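Local coordinates for protein 2-methyl-3-hydroxypyridine-5-carboxylic acid oxygenase (Mesorhizobium loti, PDB 3ALJ) that probably catalyses the FAD-dependent oxygenation and ring opening of 2-methyl-3-hydroxypyridine-5-carboxylic acid, a step in vitamin B6 breakdown, at residues D70-G75 with H110-N115; N97-R102 with E364-D369; G137-Q142 with D150-A155; G194-T199 with P250-C255; Q313-G318 with D323-W328. All coordinates share one frame; numbering follows the deposited sequence. Where two conformers were deposited one is given.

Contact 1 (D70-G75 with H110-N115); sequences DDVLQG and HDALVN
Ala112 offers its methyl group to two consecutive residues of the short helix 69-73, Asp71 and Val72. Of the two valine methyls it is CG2 that does the touching, 3.6 Å from Ala112 CB. With chi1 at 169°, CG1 is anti to the backbone N and CG2 anti to the carbonyl carbon, which delivers CG2 to the alanine. Asp71 comes alongside with its CB, 4.1 Å from Ala112 CB, while its carboxylate reaches past the methyl. A chi2 of 2° keeps OD1 on the CA side and leaves OD2 pointing outward to a water, which joins the helices at the exposed border. It donates one hydrogen to Asp71 OD2 at 2.7 Å and the other to Ala112 O at 2.8 Å, so the exposed acid is tied to the helix backbone through solvent. Leu63 of helix 57-65 packs against Val72 and also against Leu113. On another part of helix 106-119, Leu113 and Val114 meet Leu24 of helix 21-32, around whose start Gly18, Gly20 and Gly23 are consistent with a Rossmann-type turn. The arrangement is a small helix-on-helix contact, with alanine permitting close approach, in the FAD-binding domain.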
# COMPACT_ATOMS: atom_id res chain seq x y z
N ASP A 70 13.40 3.58 11.53
CA ASP A 70 14.42 4.61 11.24
C ASP A 70 14.79 4.85 9.83
O ASP A 70 14.89 6.00 9.40
CB ASP A 70 15.79 4.10 11.84
CG ASP A 70 15.72 3.82 13.36
OD1 ASP A 70 14.86 4.44 14.08
OD2 ASP A 70 16.56 2.98 13.85
N ASP A 71 15.03 3.79 9.11
CA ASP A 71 15.46 3.92 7.78
C ASP A 71 14.28 4.52 6.94
O ASP A 71 14.56 5.15 5.91
CB ASP A 71 15.84 2.53 7.16
CG ASP A 71 17.29 2.14 7.37
OD1 ASP A 71 18.05 2.88 8.00
OD2 ASP A 71 17.61 0.98 6.88
N VAL A 72 13.01 4.22 7.31
CA VAL A 72 11.91 4.84 6.55
C VAL A 72 11.78 6.35 6.86
O VAL A 72 11.57 7.14 6.00
CB VAL A 72 10.64 4.05 6.89
CG1 VAL A 72 9.41 4.78 6.38
CG2 VAL A 72 10.71 2.65 6.20
N LEU A 73 11.85 6.65 8.19
CA LEU A 73 11.65 8.10 8.55
C LEU A 73 12.73 9.03 8.00
O LEU A 73 12.45 10.13 7.56
CB LEU A 73 11.66 8.29 10.10
CG LEU A 73 10.47 7.61 10.79
CD1 LEU A 73 10.51 7.97 12.33
CD2 LEU A 73 9.10 8.16 10.23
N GLN A 74 13.99 8.52 7.91
CA GLN A 74 15.04 9.28 7.22
C GLN A 74 14.74 9.39 5.72
O GLN A 74 14.47 8.29 5.14
CB GLN A 74 16.33 8.51 7.43
CG GLN A 74 17.50 9.17 6.74
CD GLN A 74 17.87 10.54 7.39
OE1 GLN A 74 17.85 10.74 8.62
NE2 GLN A 74 18.20 11.48 6.53
N GLY A 75 14.64 10.55 5.13
CA GLY A 75 14.28 10.61 3.72
C GLY A 75 12.77 10.56 3.38
O GLY A 75 12.44 10.41 2.20
N HIS A 110 10.14 0.25 0.02
CA HIS A 110 10.47 -1.10 -0.38
C HIS A 110 11.99 -1.36 -0.12
O HIS A 110 12.29 -2.44 0.45
CB HIS A 110 10.03 -1.27 -1.86
CG HIS A 110 9.97 -2.68 -2.26
ND1 HIS A 110 11.00 -3.31 -2.90
CD2 HIS A 110 8.99 -3.61 -2.10
CE1 HIS A 110 10.65 -4.55 -3.15
NE2 HIS A 110 9.45 -4.77 -2.63
N ASP A 111 12.87 -0.39 -0.35
CA ASP A 111 14.29 -0.63 -0.15
C ASP A 111 14.58 -0.75 1.34
O ASP A 111 15.33 -1.67 1.76
CB ASP A 111 15.13 0.50 -0.80
CG ASP A 111 15.15 0.43 -2.33
OD1 ASP A 111 14.50 -0.44 -3.01
OD2 ASP A 111 15.73 1.49 -2.76
N ALA A 112 13.85 -0.02 2.23
CA ALA A 112 14.07 -0.21 3.64
C ALA A 112 13.69 -1.58 4.11
O ALA A 112 14.44 -2.18 4.91
CB ALA A 112 13.26 0.87 4.42
N LEU A 113 12.60 -2.13 3.59
CA LEU A 113 12.25 -3.48 3.91
C LEU A 113 13.21 -4.54 3.36
O LEU A 113 13.51 -5.49 4.12
CB LEU A 113 10.79 -3.75 3.45
CG LEU A 113 9.72 -2.90 4.20
CD1 LEU A 113 8.39 -3.05 3.39
CD2 LEU A 113 9.52 -3.41 5.59
N VAL A 114 13.61 -4.37 2.08
CA VAL A 114 14.60 -5.37 1.57
C VAL A 114 15.84 -5.28 2.40
O VAL A 114 16.37 -6.39 2.75
CB VAL A 114 14.84 -5.01 0.12
CG1 VAL A 114 16.05 -5.83 -0.40
CG2 VAL A 114 13.63 -5.32 -0.75
N ASN A 115 16.29 -4.09 2.79
CA ASN A 115 17.62 -3.95 3.52
C ASN A 115 17.47 -4.65 4.85
O ASN A 115 18.45 -5.35 5.26
CB ASN A 115 17.99 -2.49 3.66
CG ASN A 115 18.45 -1.82 2.31
OD1 ASN A 115 18.50 -0.61 2.23
ND2 ASN A 115 18.74 -2.61 1.30
O HOH W 1 15.80 -1.01 7.08

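Contact 2 (N97-R102 with E364-D369). With BME (beta-mercaptoethanol), chain D.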
# COMPACT_ATOMS: atom_id res chain seq x y z
N ASN A 97 -5.27 15.21 15.11
CA ASN A 97 -4.91 15.26 16.54
C ASN A 97 -3.62 14.50 16.82
O ASN A 97 -3.51 13.72 17.76
CB ASN A 97 -6.02 14.81 17.43
CG ASN A 97 -5.73 15.31 18.93
OD1 ASN A 97 -5.04 16.39 19.19
ND2 ASN A 97 -6.18 14.50 19.90
N GLY A 98 -2.65 14.76 15.95
CA GLY A 98 -1.32 14.21 16.21
C GLY A 98 -1.06 12.78 15.70
O GLY A 98 0.08 12.31 15.87
N LEU A 99 -2.07 12.09 15.17
CA LEU A 99 -1.84 10.74 14.68
C LEU A 99 -0.67 10.76 13.67
O LEU A 99 -0.72 11.51 12.69
CB LEU A 99 -3.09 10.34 13.91
CG LEU A 99 -3.10 9.01 13.22
CD1 LEU A 99 -3.25 7.90 14.13
CD2 LEU A 99 -4.31 9.05 12.18
N PRO A 100 0.33 9.91 13.93
CA PRO A 100 1.45 9.90 12.97
C PRO A 100 1.09 9.45 11.54
O PRO A 100 0.19 8.64 11.34
CB PRO A 100 2.38 8.89 13.61
CG PRO A 100 2.13 9.03 15.16
CD PRO A 100 0.67 9.22 15.20
N TRP A 101 1.74 10.10 10.55
CA TRP A 101 1.57 9.72 9.13
C TRP A 101 2.79 10.16 8.42
O TRP A 101 3.61 10.92 8.94
CB TRP A 101 0.24 10.28 8.55
CG TRP A 101 0.11 11.78 8.55
CD1 TRP A 101 0.02 12.63 9.66
CD2 TRP A 101 -0.02 12.62 7.39
NE1 TRP A 101 -0.09 13.96 9.24
CE2 TRP A 101 -0.14 13.97 7.84
CE3 TRP A 101 -0.01 12.39 5.96
CZ2 TRP A 101 -0.29 15.05 6.98
CZ3 TRP A 101 -0.20 13.43 5.14
CH2 TRP A 101 -0.33 14.74 5.59
N ARG A 102 2.94 9.67 7.18
CA ARG A 102 4.21 9.86 6.48
C ARG A 102 4.00 9.63 5.03
O ARG A 102 3.23 8.71 4.62
CB ARG A 102 5.25 8.80 6.97
CG ARG A 102 6.72 9.27 6.80
CD ARG A 102 7.05 10.45 7.82
NE ARG A 102 8.47 10.70 7.79
CZ ARG A 102 9.02 11.55 8.66
NH1 ARG A 102 8.26 12.31 9.45
NH2 ARG A 102 10.31 11.68 8.75
N GLU A 364 -10.05 4.76 11.74
CA GLU A 364 -9.92 3.62 12.61
C GLU A 364 -8.78 2.70 12.27
O GLU A 364 -7.97 2.36 13.20
CB GLU A 364 -11.24 2.84 12.51
CG GLU A 364 -11.14 1.46 13.22
CD GLU A 364 -12.48 0.72 13.10
OE1 GLU A 364 -13.44 1.25 13.67
OE2 GLU A 364 -12.58 -0.25 12.31
N ALA A 365 -8.57 2.35 11.00
CA ALA A 365 -7.49 1.48 10.65
C ALA A 365 -6.13 2.15 11.03
O ALA A 365 -5.17 1.53 11.59
CB ALA A 365 -7.47 1.11 9.12
N ALA A 366 -6.05 3.47 10.76
CA ALA A 366 -4.72 4.17 11.06
C ALA A 366 -4.48 4.23 12.57
O ALA A 366 -3.33 4.20 12.96
CB ALA A 366 -4.80 5.57 10.49
N ARG A 367 -5.56 4.32 13.36
CA ARG A 367 -5.42 4.38 14.81
C ARG A 367 -4.97 3.12 15.44
O ARG A 367 -4.47 3.12 16.60
CB ARG A 367 -6.75 4.83 15.44
CG ARG A 367 -7.03 6.33 15.15
CD ARG A 367 -8.38 6.75 15.72
NE ARG A 367 -8.24 6.63 17.14
CZ ARG A 367 -8.94 5.82 17.90
NH1 ARG A 367 -9.98 5.10 17.41
NH2 ARG A 367 -8.55 5.75 19.16
N TYR A 368 -5.18 1.94 14.77
CA TYR A 368 -4.83 0.68 15.35
C TYR A 368 -3.33 0.57 15.54
O TYR A 368 -2.52 0.83 14.61
CB TYR A 368 -5.35 -0.47 14.42
CG TYR A 368 -5.03 -1.83 15.00
CD1 TYR A 368 -5.59 -2.21 16.26
CD2 TYR A 368 -4.10 -2.68 14.38
CE1 TYR A 368 -5.27 -3.45 16.81
CE2 TYR A 368 -3.83 -3.92 14.91
CZ TYR A 368 -4.37 -4.28 16.18
OH TYR A 368 -4.07 -5.51 16.75
N ASP A 369 -2.88 0.17 16.76
CA ASP A 369 -1.46 -0.14 16.99
C ASP A 369 -1.29 -1.66 17.02
O ASP A 369 -1.69 -2.31 17.99
CB ASP A 369 -1.06 0.39 18.37
CG ASP A 369 0.29 -0.08 18.71
OD1 ASP A 369 1.09 -0.46 17.85
OD2 ASP A 369 0.66 -0.03 19.89
C1 BME D . -5.49 -1.78 10.40
C2 BME D . -5.13 -1.71 8.87
O1 BME D . -4.44 -1.14 11.12
S2 BME D . -6.41 -2.81 8.05
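Leu99 reaches the 364-367 helical turn with its CG anti to the backbone N (chi1 176°), while chi2 of 75° splits its methyls between two targets. The contact folds the C-terminal region back onto the FAD-binding domain: it joins the loop leading into strand 101-105, which pairs antiparallel with 52-56, to a single helical turn that runs into the 368-369 strand. CD2 meets the methyl of Ala366, 3.9 Å from its CB. CD1 turns to the backbone instead, lying 3.9 Å from Ala366 O, and it also borders the aliphatic root of the next side chain, 4.2 Å from Arg367 CG. One leucine therefore covers both the alanine methyl and the start of the arginine chain. Trp56 of strand 52-56 touches Leu99 and Ala366 alike, and Trp377 packs on Leu99, closing this apolar patch with residues from distant parts of the chain. The polar groups are served by other partners: Ala366 O accepts a hydrogen bond from His57 ND1, and Arg367 NE gives one to Trp377 O. As the chain leaves the helix, Tyr368 N is shared between Ala365 O, at 3.2 Å, and, weakly, Glu364 O. A beta-mercaptoethanol, probably from the crystallisation liquor, sits against this turn. Its O1 lies at the edge of the Tyr368 ring, near the ring plane and 3.6 Å from Tyr368 CD2, and donates a hydrogen bond of 2.8 Å to Ala365 O.

Contact 3 (G137-Q142 with D150-A155)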
# COMPACT_ATOMS: atom_id res chain seq x y z
N GLY A 137 1.13 -27.84 3.14
CA GLY A 137 2.42 -27.19 3.37
C GLY A 137 3.42 -27.40 2.23
O GLY A 137 4.61 -27.70 2.42
N ARG A 138 2.93 -27.23 1.00
CA ARG A 138 3.81 -27.37 -0.17
C ARG A 138 3.58 -26.21 -1.15
O ARG A 138 2.50 -25.63 -1.26
CB ARG A 138 3.59 -28.72 -0.91
CG ARG A 138 4.09 -29.90 -0.02
CD ARG A 138 4.49 -31.15 -0.82
NE ARG A 138 3.37 -31.60 -1.62
CZ ARG A 138 2.54 -32.57 -1.23
NH1 ARG A 138 2.73 -33.22 -0.07
NH2 ARG A 138 1.52 -32.90 -2.02
N LEU A 139 4.68 -25.75 -1.72
CA LEU A 139 4.66 -24.62 -2.65
C LEU A 139 5.42 -25.08 -3.89
O LEU A 139 6.58 -25.52 -3.75
CB LEU A 139 5.44 -23.44 -2.01
CG LEU A 139 5.38 -22.14 -2.75
CD1 LEU A 139 3.93 -21.67 -2.74
CD2 LEU A 139 6.28 -21.03 -2.10
N THR A 140 4.78 -25.01 -5.05
CA THR A 140 5.51 -25.34 -6.29
C THR A 140 5.93 -24.09 -7.06
O THR A 140 5.06 -23.22 -7.34
CB THR A 140 4.56 -26.19 -7.16
OG1 THR A 140 4.26 -27.35 -6.42
CG2 THR A 140 5.36 -26.63 -8.40
N LEU A 141 7.19 -23.95 -7.40
CA LEU A 141 7.67 -22.84 -8.19
C LEU A 141 7.54 -23.09 -9.70
O LEU A 141 7.38 -24.28 -10.10
CB LEU A 141 9.11 -22.59 -7.78
CG LEU A 141 9.31 -22.31 -6.28
CD1 LEU A 141 10.84 -22.09 -6.21
CD2 LEU A 141 8.61 -21.03 -5.86
N GLN A 142 7.70 -22.04 -10.53
CA GLN A 142 7.57 -22.23 -12.00
C GLN A 142 8.65 -23.13 -12.52
O GLN A 142 8.46 -23.75 -13.57
CB GLN A 142 7.50 -20.84 -12.64
CG GLN A 142 8.83 -20.15 -13.06
CD GLN A 142 9.69 -19.56 -11.93
OE1 GLN A 142 9.57 -19.94 -10.80
NE2 GLN A 142 10.58 -18.64 -12.27
N ASP A 150 6.42 -25.54 7.00
CA ASP A 150 5.36 -25.51 8.02
C ASP A 150 4.33 -24.41 7.84
O ASP A 150 3.25 -24.45 8.39
CB ASP A 150 6.03 -25.30 9.38
CG ASP A 150 7.19 -26.38 9.64
OD1 ASP A 150 6.77 -27.60 9.69
OD2 ASP A 150 8.38 -26.11 9.67
N LEU A 151 4.69 -23.41 7.00
CA LEU A 151 3.73 -22.27 6.71
C LEU A 151 4.08 -21.82 5.33
O LEU A 151 5.25 -21.73 4.94
CB LEU A 151 4.06 -21.13 7.71
CG LEU A 151 3.36 -19.77 7.41
CD1 LEU A 151 1.86 -19.88 7.72
CD2 LEU A 151 4.10 -18.70 8.21
N ILE A 152 2.99 -21.59 4.62
CA ILE A 152 3.10 -20.98 3.25
C ILE A 152 2.39 -19.63 3.28
O ILE A 152 1.21 -19.59 3.68
CB ILE A 152 2.43 -21.86 2.20
CG1 ILE A 152 3.09 -23.27 2.21
CG2 ILE A 152 2.47 -21.18 0.82
CD1 ILE A 152 2.55 -24.04 1.08
N VAL A 153 3.05 -18.52 2.92
CA VAL A 153 2.44 -17.21 2.89
C VAL A 153 2.21 -16.82 1.42
O VAL A 153 3.17 -16.62 0.68
CB VAL A 153 3.34 -16.20 3.61
CG1 VAL A 153 2.67 -14.81 3.57
CG2 VAL A 153 3.53 -16.61 5.15
N GLY A 154 0.95 -16.64 1.09
CA GLY A 154 0.58 -16.13 -0.24
C GLY A 154 0.50 -14.62 -0.16
O GLY A 154 -0.51 -14.08 0.17
N ALA A 155 1.62 -13.98 -0.43
CA ALA A 155 1.70 -12.45 -0.44
C ALA A 155 2.01 -12.06 -1.89
O ALA A 155 2.78 -11.11 -2.13
CB ALA A 155 2.88 -12.07 0.50
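A three-stranded antiparallel sheet (130-134, 138-141, 146-148) covers one face of the parallel strands of the FAD-binding fold here, with Leu139 and Ile152 as the meeting residues. Such a beta layer over a Rossmann-type sheet is familiar from FAD-dependent hydroxylases. Leu139 points toward strand 151-154, its CG anti to the backbone N (chi1 -173°), and places CD1 3.9 Å from Ile152 CG2; the two side chains cross obliquely. The other branch of the isoleucine runs under the start of strand 138-141, where Ile152 CG1 is 4.1 Å from Gly137 CA. Ile152 CD1, as modelled, lies implausibly close to the Arg138 backbone, and its exact position is doubtful. Gly137 and Arg138 together face Asp134 in a G1 beta bulge, and the glycine's backbone angles (phi 108°) would press a side chain against the preceding carbonyl. Having none, it leaves the isoleucine a bare stretch of backbone to lie against. Leu151 and Val153 point away, toward other parts of the core, and Ala155 beyond them touches the FAD. Between these two segments the adhesion is purely apolar, resting on shape rather than on directed bonds, while the strands' backbone hydrogen bonds go to their own sheets.

Contact 4 (G194-T199 with P250-C255)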
# COMPACT_ATOMS: atom_id res chain seq x y z
N GLY A 194 3.08 29.98 -1.24
CA GLY A 194 2.03 28.92 -0.98
C GLY A 194 2.46 28.13 0.19
O GLY A 194 3.38 28.47 0.91
N GLU A 195 1.79 26.97 0.42
CA GLU A 195 2.07 26.01 1.55
C GLU A 195 2.45 24.72 0.88
O GLU A 195 1.73 23.71 0.92
CB GLU A 195 0.90 25.84 2.45
CG GLU A 195 0.59 27.17 3.14
CD GLU A 195 -0.59 27.09 4.09
OE1 GLU A 195 -1.08 25.99 4.51
OE2 GLU A 195 -0.96 28.19 4.57
N TRP A 196 3.60 24.76 0.22
CA TRP A 196 4.04 23.69 -0.70
C TRP A 196 4.65 22.48 0.02
O TRP A 196 5.04 21.58 -0.71
CB TRP A 196 4.92 24.27 -1.80
CG TRP A 196 4.18 25.31 -2.58
CD1 TRP A 196 4.59 26.63 -2.71
CD2 TRP A 196 3.00 25.19 -3.39
NE1 TRP A 196 3.73 27.29 -3.55
CE2 TRP A 196 2.68 26.46 -3.89
CE3 TRP A 196 2.03 24.13 -3.59
CZ2 TRP A 196 1.58 26.68 -4.78
CZ3 TRP A 196 0.89 24.36 -4.46
CH2 TRP A 196 0.69 25.65 -5.01
N ASP A 197 4.74 22.50 1.32
CA ASP A 197 5.05 21.29 2.07
C ASP A 197 3.81 20.47 2.44
O ASP A 197 3.96 19.36 2.95
CB ASP A 197 5.89 21.63 3.31
CG ASP A 197 7.26 22.17 2.95
OD1 ASP A 197 7.81 21.90 1.90
OD2 ASP A 197 7.77 22.87 3.89
N ASN A 198 2.63 21.03 2.19
CA ASN A 198 1.39 20.34 2.60
C ASN A 198 1.15 19.16 1.60
O ASN A 198 1.50 19.21 0.43
CB ASN A 198 0.13 21.25 2.47
CG ASN A 198 0.08 22.40 3.47
OD1 ASN A 198 -0.90 23.23 3.41
ND2 ASN A 198 1.03 22.51 4.32
N THR A 199 0.35 18.17 2.12
CA THR A 199 -0.51 17.40 1.17
C THR A 199 -1.59 18.35 0.78
O THR A 199 -2.21 19.04 1.61
CB THR A 199 -1.15 16.21 1.90
OG1 THR A 199 -0.16 15.18 2.00
CG2 THR A 199 -2.36 15.71 1.09
N PRO A 250 -2.75 25.51 -12.83
CA PRO A 250 -1.64 26.32 -13.38
C PRO A 250 -0.57 26.62 -12.40
O PRO A 250 0.59 26.79 -12.74
CB PRO A 250 -2.40 27.59 -13.89
CG PRO A 250 -3.61 27.66 -12.98
CD PRO A 250 -4.09 26.15 -12.96
N PHE A 251 -0.90 26.63 -11.11
CA PHE A 251 0.01 26.86 -10.02
C PHE A 251 1.06 25.71 -9.84
O PHE A 251 2.05 25.86 -9.07
CB PHE A 251 -0.77 27.12 -8.74
CG PHE A 251 -1.93 26.21 -8.63
CD1 PHE A 251 -3.20 26.68 -9.01
CD2 PHE A 251 -1.79 24.88 -8.23
CE1 PHE A 251 -4.32 25.81 -9.05
CE2 PHE A 251 -2.89 24.01 -8.26
CZ PHE A 251 -4.14 24.43 -8.66
N LEU A 252 0.78 24.56 -10.49
CA LEU A 252 1.81 23.47 -10.50
C LEU A 252 2.57 23.34 -11.81
O LEU A 252 3.29 22.36 -11.98
CB LEU A 252 1.05 22.08 -10.21
CG LEU A 252 0.44 21.93 -8.82
CD1 LEU A 252 -0.07 20.47 -8.65
CD2 LEU A 252 1.56 22.16 -7.84
N GLU A 253 2.46 24.32 -12.71
CA GLU A 253 3.14 24.19 -13.99
C GLU A 253 4.62 23.81 -13.89
O GLU A 253 5.02 22.91 -14.65
CB GLU A 253 2.99 25.49 -14.81
CG GLU A 253 3.76 25.43 -16.15
CD GLU A 253 3.44 26.71 -16.96
OE1 GLU A 253 3.09 27.75 -16.35
OE2 GLU A 253 3.43 26.61 -18.21
N PRO A 254 5.45 24.34 -13.00
CA PRO A 254 6.90 23.91 -12.98
C PRO A 254 7.05 22.37 -12.79
O PRO A 254 7.76 21.68 -13.55
CB PRO A 254 7.49 24.70 -11.83
CG PRO A 254 6.54 25.94 -11.71
CD PRO A 254 5.16 25.42 -12.04
N CYS A 255 6.22 21.81 -11.87
CA CYS A 255 6.21 20.34 -11.66
C CYS A 255 5.57 19.59 -12.77
O CYS A 255 6.10 18.47 -13.05
CB CYS A 255 5.43 20.10 -10.35
SG CYS A 255 6.18 20.89 -8.87
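Trp196 carries the tight part of this contact, setting the far end of its six-membered ring against Phe251 and Leu252, which lie side by side. The two neighbouring ring atoms take one partner each: CH2 lies 4.1 Å from Phe251 CD2, and CZ3 is 4.1 Å from Leu252 CD2. Trp196 and Phe251 cross at about a right angle, and the approach is oblique to both rings. Phe251 has its CG between the backbone N and the carbonyl carbon (chi1 40°), a crowded position that turns the ring toward the tryptophan. The backbones stay well apart, 10.1 Å between Trp196 CA and Leu252 CA, so side chains alone bridge the gap. These residues pack against the seven-stranded mixed sheet: Met202 of strand 199-203 touches all three, and Leu252 also meets Ile212 and Tyr214. Leu252 occupies the N-cap position of helix 253-260, while Trp196 belongs to a type I turn closed by Asn198 N bonding to Glu195 O at 3.1 Å. Gly194 folds back over one face of the indole, its C atom 3.9 Å above the ring plane and toward the rim. The looser part is at Phe251, which is only partly buried, whereas Trp196 and Leu252 are enclosed. The phenylalanine ring also packs edge-to-face with Trp85, and a glycerol, probably from the crystallisation liquor, lies about 4 Å from its side chain.

Contact 5 (Q313-G318 with D323-W328); sequences QDLEEG and DALVAW
The carboxylate of Asp314 and the indole of Trp328 are turned 70° apart, and it is the edge of the indole, not a face, that the acid approaches. Asp314 OD2 lies near the ring plane, 4.0 Å from Trp328 CD1, and closer still to the backbone, 3.4 Å from Trp328 CA. Leu325 O also sits at the ring edge, in its plane. The other carboxylate oxygen, OD1, rests over the methyl of Ala327 at 3.9 Å from its CB. With chi1 at -86°, the Asp314 side chain leans across helix 321-349 so that both oxygens meet its surface. The strong partners lie beyond: OD2 forms a salt bridge with Arg331 NE, one turn further along that helix, and Trp328 NE1 donates to Asn307 O of helix 300-314. Ala324 fits beneath the end of that helix, its CB 3.4 Å from Asp314 O and 3.8 Å from Leu315 CD2. The same leucine methyl touches Leu325 CD1 at 4.0 Å. Asp314 opens a type I turn to Glu317, by which the chain leaves helix 300-314 and doubles back into 321-349, forming a helix hairpin. The chemistry is thus divided: alanine and leucine carbons let the helices close together, while the buried aspartate finds in Arg331 a counter-charge that probably favours its ionised form.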
# COMPACT_ATOMS: atom_id res chain seq x y z
N GLN A 313 2.48 -12.68 14.95
CA GLN A 313 2.08 -12.68 16.38
C GLN A 313 1.27 -13.92 16.71
O GLN A 313 1.59 -14.61 17.73
CB GLN A 313 1.25 -11.46 16.69
CG GLN A 313 2.03 -10.12 16.64
CD GLN A 313 1.08 -8.99 16.88
OE1 GLN A 313 -0.06 -8.93 16.38
NE2 GLN A 313 1.57 -8.01 17.65
N ASP A 314 0.31 -14.31 15.88
CA ASP A 314 -0.52 -15.45 16.23
C ASP A 314 0.25 -16.74 16.12
O ASP A 314 -0.20 -17.71 16.85
CB ASP A 314 -1.77 -15.44 15.35
CG ASP A 314 -2.84 -14.60 15.89
OD1 ASP A 314 -3.49 -15.11 16.84
OD2 ASP A 314 -3.21 -13.50 15.41
N LEU A 315 1.36 -16.79 15.39
CA LEU A 315 2.17 -17.99 15.23
C LEU A 315 3.05 -18.17 16.46
O LEU A 315 3.76 -19.20 16.54
CB LEU A 315 3.02 -17.96 13.93
CG LEU A 315 2.07 -18.21 12.75
CD1 LEU A 315 2.82 -17.66 11.49
CD2 LEU A 315 1.79 -19.75 12.59
N GLU A 316 3.01 -17.24 17.45
CA GLU A 316 3.85 -17.39 18.66
C GLU A 316 2.98 -17.92 19.78
O GLU A 316 3.49 -17.86 20.93
CB GLU A 316 4.42 -15.96 19.11
CG GLU A 316 5.49 -15.45 18.20
CD GLU A 316 6.62 -16.47 18.15
OE1 GLU A 316 7.27 -16.73 19.20
OE2 GLU A 316 6.85 -17.08 17.09
N GLU A 317 1.75 -18.36 19.54
CA GLU A 317 0.90 -18.75 20.67
C GLU A 317 1.01 -20.19 21.14
O GLU A 317 0.28 -20.59 22.07
CB GLU A 317 -0.55 -18.43 20.46
CG GLU A 317 -0.80 -16.96 20.18
CD GLU A 317 -0.89 -16.14 21.43
OE1 GLU A 317 -1.12 -16.71 22.54
OE2 GLU A 317 -0.79 -14.91 21.30
N GLY A 318 1.91 -20.98 20.56
CA GLY A 318 1.90 -22.37 21.04
C GLY A 318 0.97 -23.34 20.31
O GLY A 318 1.04 -24.54 20.56
N ASP A 323 -4.27 -23.89 13.42
CA ASP A 323 -5.09 -23.19 14.34
C ASP A 323 -4.68 -21.72 14.50
O ASP A 323 -5.55 -20.87 14.70
CB ASP A 323 -5.03 -23.87 15.73
CG ASP A 323 -5.77 -25.19 15.79
OD1 ASP A 323 -6.54 -25.51 14.87
OD2 ASP A 323 -5.56 -25.83 16.84
N ALA A 324 -3.38 -21.45 14.50
CA ALA A 324 -2.91 -20.03 14.55
C ALA A 324 -3.44 -19.22 13.40
O ALA A 324 -3.81 -18.04 13.62
CB ALA A 324 -1.44 -19.92 14.61
N LEU A 325 -3.49 -19.83 12.24
CA LEU A 325 -4.05 -19.09 11.08
C LEU A 325 -5.50 -18.75 11.18
O LEU A 325 -5.94 -17.64 10.81
CB LEU A 325 -3.82 -19.87 9.74
CG LEU A 325 -2.39 -19.60 9.15
CD1 LEU A 325 -1.19 -19.47 10.00
CD2 LEU A 325 -2.09 -20.57 7.91
N VAL A 326 -6.34 -19.69 11.68
CA VAL A 326 -7.70 -19.41 11.90
C VAL A 326 -7.83 -18.31 13.00
O VAL A 326 -8.65 -17.38 12.84
CB VAL A 326 -8.38 -20.76 12.28
CG1 VAL A 326 -9.85 -20.52 12.85
CG2 VAL A 326 -8.55 -21.62 11.05
N ALA A 327 -7.03 -18.40 14.07
CA ALA A 327 -7.21 -17.37 15.12
C ALA A 327 -6.83 -16.00 14.53
O ALA A 327 -7.43 -14.99 14.90
CB ALA A 327 -6.32 -17.71 16.29
N TRP A 328 -5.80 -16.02 13.69
CA TRP A 328 -5.32 -14.72 13.11
C TRP A 328 -6.38 -14.06 12.27
O TRP A 328 -6.69 -12.86 12.47
CB TRP A 328 -4.16 -15.05 12.22
CG TRP A 328 -3.76 -13.98 11.20
CD1 TRP A 328 -3.14 -12.75 11.46
CD2 TRP A 328 -3.89 -14.11 9.76
NE1 TRP A 328 -2.93 -12.08 10.24
CE2 TRP A 328 -3.40 -12.91 9.22
CE3 TRP A 328 -4.42 -15.10 8.89
CZ2 TRP A 328 -3.27 -12.72 7.85
CZ3 TRP A 328 -4.37 -14.87 7.52
CH2 TRP A 328 -3.87 -13.65 7.04

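Overall arrangement
Contacts 3 and 5 are neighbours, with centres 18 Å apart, and join where Leu151 of strand 151-154 packs on Leu315 and Leu325 near the helix hairpin. Contacts 1 and 2 have centres 19 Å apart and meet through a probable hydrogen bond from Arg102 NH2 to Leu73 O; strand 101-105 leads directly into helix 106-119, and their segments alternate along the chain. Contact 4, by the seven-stranded sheet, has its centre about 47 Å from that of contact 5, across the chain's centre, yet its Thr199 touches Trp101 of contact 2. Contact 2 spans contacts 3, 4 and 5 in sequence, so the C-terminal region helps tie the FAD-binding part to the seven-stranded sheet.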